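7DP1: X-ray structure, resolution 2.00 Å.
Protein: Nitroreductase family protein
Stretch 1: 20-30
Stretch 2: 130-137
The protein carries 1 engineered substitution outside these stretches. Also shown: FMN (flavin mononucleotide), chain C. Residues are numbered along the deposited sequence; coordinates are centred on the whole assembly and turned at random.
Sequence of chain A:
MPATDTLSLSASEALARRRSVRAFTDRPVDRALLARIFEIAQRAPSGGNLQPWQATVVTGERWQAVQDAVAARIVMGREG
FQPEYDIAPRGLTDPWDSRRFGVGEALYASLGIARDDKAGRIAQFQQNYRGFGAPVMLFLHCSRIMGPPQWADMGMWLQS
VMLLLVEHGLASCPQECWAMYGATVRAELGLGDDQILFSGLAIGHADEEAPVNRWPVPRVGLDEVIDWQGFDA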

# COMPACT_ATOMS: atom_id res chain seq x y z
N SER A 20 -10.56 9.13 5.97
CA SER A 20 -11.21 9.29 4.69
C SER A 20 -12.22 10.43 4.81
O SER A 20 -13.31 10.24 5.31
N VAL A 21 -11.84 11.61 4.31
CA VAL A 21 -12.67 12.81 4.42
C VAL A 21 -13.74 12.89 3.34
O VAL A 21 -13.44 12.81 2.14
N ARG A 22 -14.99 13.05 3.75
CA ARG A 22 -16.10 13.08 2.79
C ARG A 22 -16.87 14.39 2.86
O ARG A 22 -18.08 14.44 2.62
N ALA A 23 -16.15 15.46 3.20
CA ALA A 23 -16.66 16.82 3.10
C ALA A 23 -15.52 17.83 3.06
O ALA A 23 -14.82 18.03 4.06
N PHE A 24 -15.35 18.45 1.89
CA PHE A 24 -14.30 19.43 1.65
C PHE A 24 -14.84 20.84 1.45
O PHE A 24 -15.92 21.04 0.88
N THR A 25 -14.10 21.83 1.93
CA THR A 25 -14.39 23.22 1.58
C THR A 25 -13.92 23.39 0.14
O THR A 25 -13.23 22.52 -0.37
N ASP A 26 -14.22 24.51 -0.50
CA ASP A 26 -13.79 24.69 -1.90
C ASP A 26 -12.53 25.54 -2.03
O ASP A 26 -12.28 26.15 -3.06
N ARG A 27 -11.77 25.60 -0.95
CA ARG A 27 -10.47 26.23 -0.99
C ARG A 27 -9.61 25.44 -1.97
O ARG A 27 -9.52 24.21 -1.87
N PRO A 28 -9.01 26.13 -2.95
CA PRO A 28 -8.17 25.47 -3.96
C PRO A 28 -6.97 24.80 -3.34
O PRO A 28 -6.55 25.13 -2.23
N VAL A 29 -6.43 23.83 -4.05
CA VAL A 29 -5.21 23.17 -3.66
C VAL A 29 -4.05 23.75 -4.47
O VAL A 29 -4.12 23.88 -5.69
N ASP A 30 -2.99 24.13 -3.77
CA ASP A 30 -1.79 24.67 -4.40
C ASP A 30 -1.10 23.63 -5.27
O ASP A 30 -0.55 22.65 -4.74
N ARG A 130 -18.80 12.97 -7.10
CA ARG A 130 -18.34 14.35 -7.12
C ARG A 130 -17.14 14.54 -6.18
O ARG A 130 -16.79 15.67 -5.83
N GLY A 131 -16.48 13.45 -5.82
CA GLY A 131 -15.30 13.52 -4.98
C GLY A 131 -15.64 14.17 -3.64
O GLY A 131 -14.78 14.73 -2.97
N PHE A 132 -16.91 14.07 -3.27
CA PHE A 132 -17.41 14.68 -2.04
C PHE A 132 -17.10 16.17 -2.02
O PHE A 132 -16.90 16.74 -0.96
N GLY A 133 -17.01 16.78 -3.21
CA GLY A 133 -16.79 18.20 -3.31
C GLY A 133 -15.34 18.64 -3.30
O GLY A 133 -15.05 19.83 -3.22
N ALA A 134 -14.44 17.68 -3.36
CA ALA A 134 -13.02 17.99 -3.45
C ALA A 134 -12.71 18.67 -4.78
O ALA A 134 -13.26 18.31 -5.82
N PRO A 135 -11.82 19.68 -4.75
CA PRO A 135 -11.43 20.45 -5.94
C PRO A 135 -10.47 19.71 -6.87
O PRO A 135 -10.37 20.07 -8.04
N VAL A 136 -9.80 18.69 -6.35
CA VAL A 136 -8.77 17.96 -7.08
C VAL A 136 -9.05 16.46 -7.00
O VAL A 136 -9.47 15.97 -5.96
N MET A 137 -8.86 15.75 -8.11
CA MET A 137 -9.02 14.30 -8.08
C MET A 137 -7.82 13.62 -8.75
O MET A 137 -7.48 13.93 -9.90

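No hydrogen bond links the two stretches; they meet through aromatic and aliphatic surfaces that bury 454 Å² in all. Phe24, Val29, Phe132, Pro135 and Val136 all direct their CA-to-CB bonds toward the opposing stretch.

Two CH-pi contacts organise the interface. Arg22 leaves its backbone sideways with chi1 m and chi2 and chi3 both t, an extended chain whose CG lies over one face of the Phe132 ring, 3.7 Å from the centroid and 17° off the ring normal. Phe132, itself m, thus offers a flat surface to the aliphatic part of the arginine. In the second contact Phe24, also m, receives the CB of Ala134 over one face, 3.8 Å from the ring centroid; a methyl is small enough to sit this close. The edge of the Phe24 ring approaches the backbone of the other stretch, with CD1 3.5 Å from Phe132 O.

Purely aliphatic packing continues toward Val29. This residue, chi1 t, places CG2 3.8 Å from Pro135 CG and CB 3.9 Å from Val136 CG2, so branched and cyclic side chains fit together without polar groups to satisfy.

The polar partners are supplied by FMN, the flavin cofactor. Beyond its contact with Phe132, Arg22 donates from NE to FMN O2 (2.8 Å) and from NH2 to FMN N1 (3.1 Å); a guanidinium suits this site because its spaced N-H groups can reach neighbouring acceptors on the flavin. Phe132 CZ comes within 3.9 Å of FMN O2. Ser20, chi1 m, binds the phosphate, its N donating to FMN O1P at 2.6 Å and its OG to FMN O3P at 2.8 Å.

Backbone bonds brace the turn, Gly133 N to Arg130 O (2.9 Å) and Ala134 N to Gly131 O (3.0 Å). At the backbone angles of Gly133, a CB would jam against the preceding carbonyl, which calls for glycine.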

# COMPACT_ATOMS: atom_id res chain seq x y z
CB SER A 20 -11.87 7.98 4.26
OG SER A 20 -10.85 7.03 3.96
CB VAL A 21 -11.77 14.07 4.37
CG1 VAL A 21 -12.58 15.31 4.18
CG2 VAL A 21 -10.93 14.14 5.64
CB ARG A 22 -17.04 11.88 3.03
CG ARG A 22 -16.30 10.56 2.86
CD ARG A 22 -17.12 9.33 3.22
NE ARG A 22 -16.33 8.11 3.02
CZ ARG A 22 -15.74 7.43 4.00
NH1 ARG A 22 -15.85 7.85 5.26
NH2 ARG A 22 -15.03 6.34 3.73
CB ALA A 23 -17.59 17.14 4.24
CB PHE A 24 -13.48 19.06 0.40
CG PHE A 24 -12.83 17.71 0.48
CD1 PHE A 24 -13.52 16.57 0.11
CD2 PHE A 24 -11.50 17.59 0.87
CE1 PHE A 24 -12.90 15.32 0.17
CE2 PHE A 24 -10.89 16.35 0.93
CZ PHE A 24 -11.59 15.21 0.57
CB THR A 25 -13.68 24.20 2.53
OG1 THR A 25 -12.29 24.24 2.22
CG2 THR A 25 -13.87 23.77 3.98
CB ASP A 26 -14.91 25.32 -2.72
CG ASP A 26 -15.30 26.67 -2.19
OD1 ASP A 26 -14.65 27.12 -1.22
OD2 ASP A 26 -16.24 27.27 -2.75
CB ARG A 27 -9.86 26.24 0.41
CG ARG A 27 -8.47 26.80 0.51
CD ARG A 27 -8.01 26.74 1.96
NE ARG A 27 -6.64 27.21 2.12
CZ ARG A 27 -5.99 27.23 3.28
NH1 ARG A 27 -6.60 26.82 4.38
NH2 ARG A 27 -4.74 27.67 3.34
CB PRO A 28 -7.72 26.63 -4.86
CG PRO A 28 -7.92 27.86 -4.04
CD PRO A 28 -9.12 27.57 -3.20
CB VAL A 29 -5.33 21.65 -3.87
CG1 VAL A 29 -4.06 20.96 -3.44
CG2 VAL A 29 -6.50 21.12 -3.07
CB ASP A 30 -0.80 25.16 -3.34
CG ASP A 30 0.49 25.69 -3.95
OD1 ASP A 30 0.47 26.07 -5.14
OD2 ASP A 30 1.52 25.69 -3.25
CB ARG A 130 -19.45 15.30 -6.67
CG ARG A 130 -20.83 14.97 -7.18
CD ARG A 130 -21.86 15.95 -6.61
NE ARG A 130 -22.42 16.85 -7.60
CZ ARG A 130 -23.42 16.54 -8.42
NH1 ARG A 130 -23.97 15.34 -8.36
NH2 ARG A 130 -23.87 17.43 -9.29
CB PHE A 132 -16.81 14.01 -0.80
CG PHE A 132 -17.09 12.54 -0.71
CD1 PHE A 132 -18.39 12.08 -0.58
CD2 PHE A 132 -16.06 11.62 -0.75
CE1 PHE A 132 -18.66 10.73 -0.49
CE2 PHE A 132 -16.33 10.26 -0.67
CZ PHE A 132 -17.63 9.81 -0.54
CB ALA A 134 -12.19 16.75 -3.28
CB PRO A 135 -10.76 21.69 -5.35
CG PRO A 135 -10.19 21.20 -4.06
CD PRO A 135 -11.19 20.20 -3.53
CB VAL A 136 -7.35 18.25 -6.51
CG1 VAL A 136 -6.32 17.25 -7.02
CG2 VAL A 136 -6.92 19.71 -6.82
CB MET A 137 -10.32 13.86 -8.78
CG MET A 137 -10.46 12.35 -8.95
SD MET A 137 -10.68 11.48 -7.36
CE MET A 137 -12.16 12.33 -6.79
N1 FMN C . -14.51 5.37 0.87
C2 FMN C . -15.66 5.76 0.20
O2 FMN C . -16.54 6.36 0.79
N3 FMN C . -15.83 5.46 -1.13
C4 FMN C . -14.85 4.78 -1.83
O4 FMN C . -15.02 4.54 -3.03
C4A FMN C . -13.70 4.38 -1.14
N5 FMN C . -12.71 3.69 -1.80
C5A FMN C . -11.56 3.31 -1.15
C6 FMN C . -10.58 2.62 -1.86
C7 FMN C . -9.41 2.22 -1.22
C7M FMN C . -8.34 1.49 -1.96
C8 FMN C . -9.23 2.51 0.12
C8M FMN C . -7.94 2.07 0.75
C9 FMN C . -10.21 3.20 0.84
C9A FMN C . -11.39 3.60 0.21
N10 FMN C . -12.39 4.28 0.88
C10 FMN C . -13.54 4.67 0.21
C1' FMN C . -12.25 4.65 2.32
C2' FMN C . -12.48 3.50 3.30
O2' FMN C . -13.86 3.30 3.48
C3' FMN C . -11.86 3.90 4.64
O3' FMN C . -10.46 3.87 4.46
C4' FMN C . -12.20 2.97 5.79
O4' FMN C . -13.58 2.98 6.14
C5' FMN C . -11.43 3.44 7.01
O5' FMN C . -11.85 4.75 7.29
P FMN C . -10.69 5.86 7.45
O1P FMN C . -11.34 7.22 7.50
O2P FMN C . -9.91 5.58 8.72
O3P FMN C . -9.76 5.75 6.26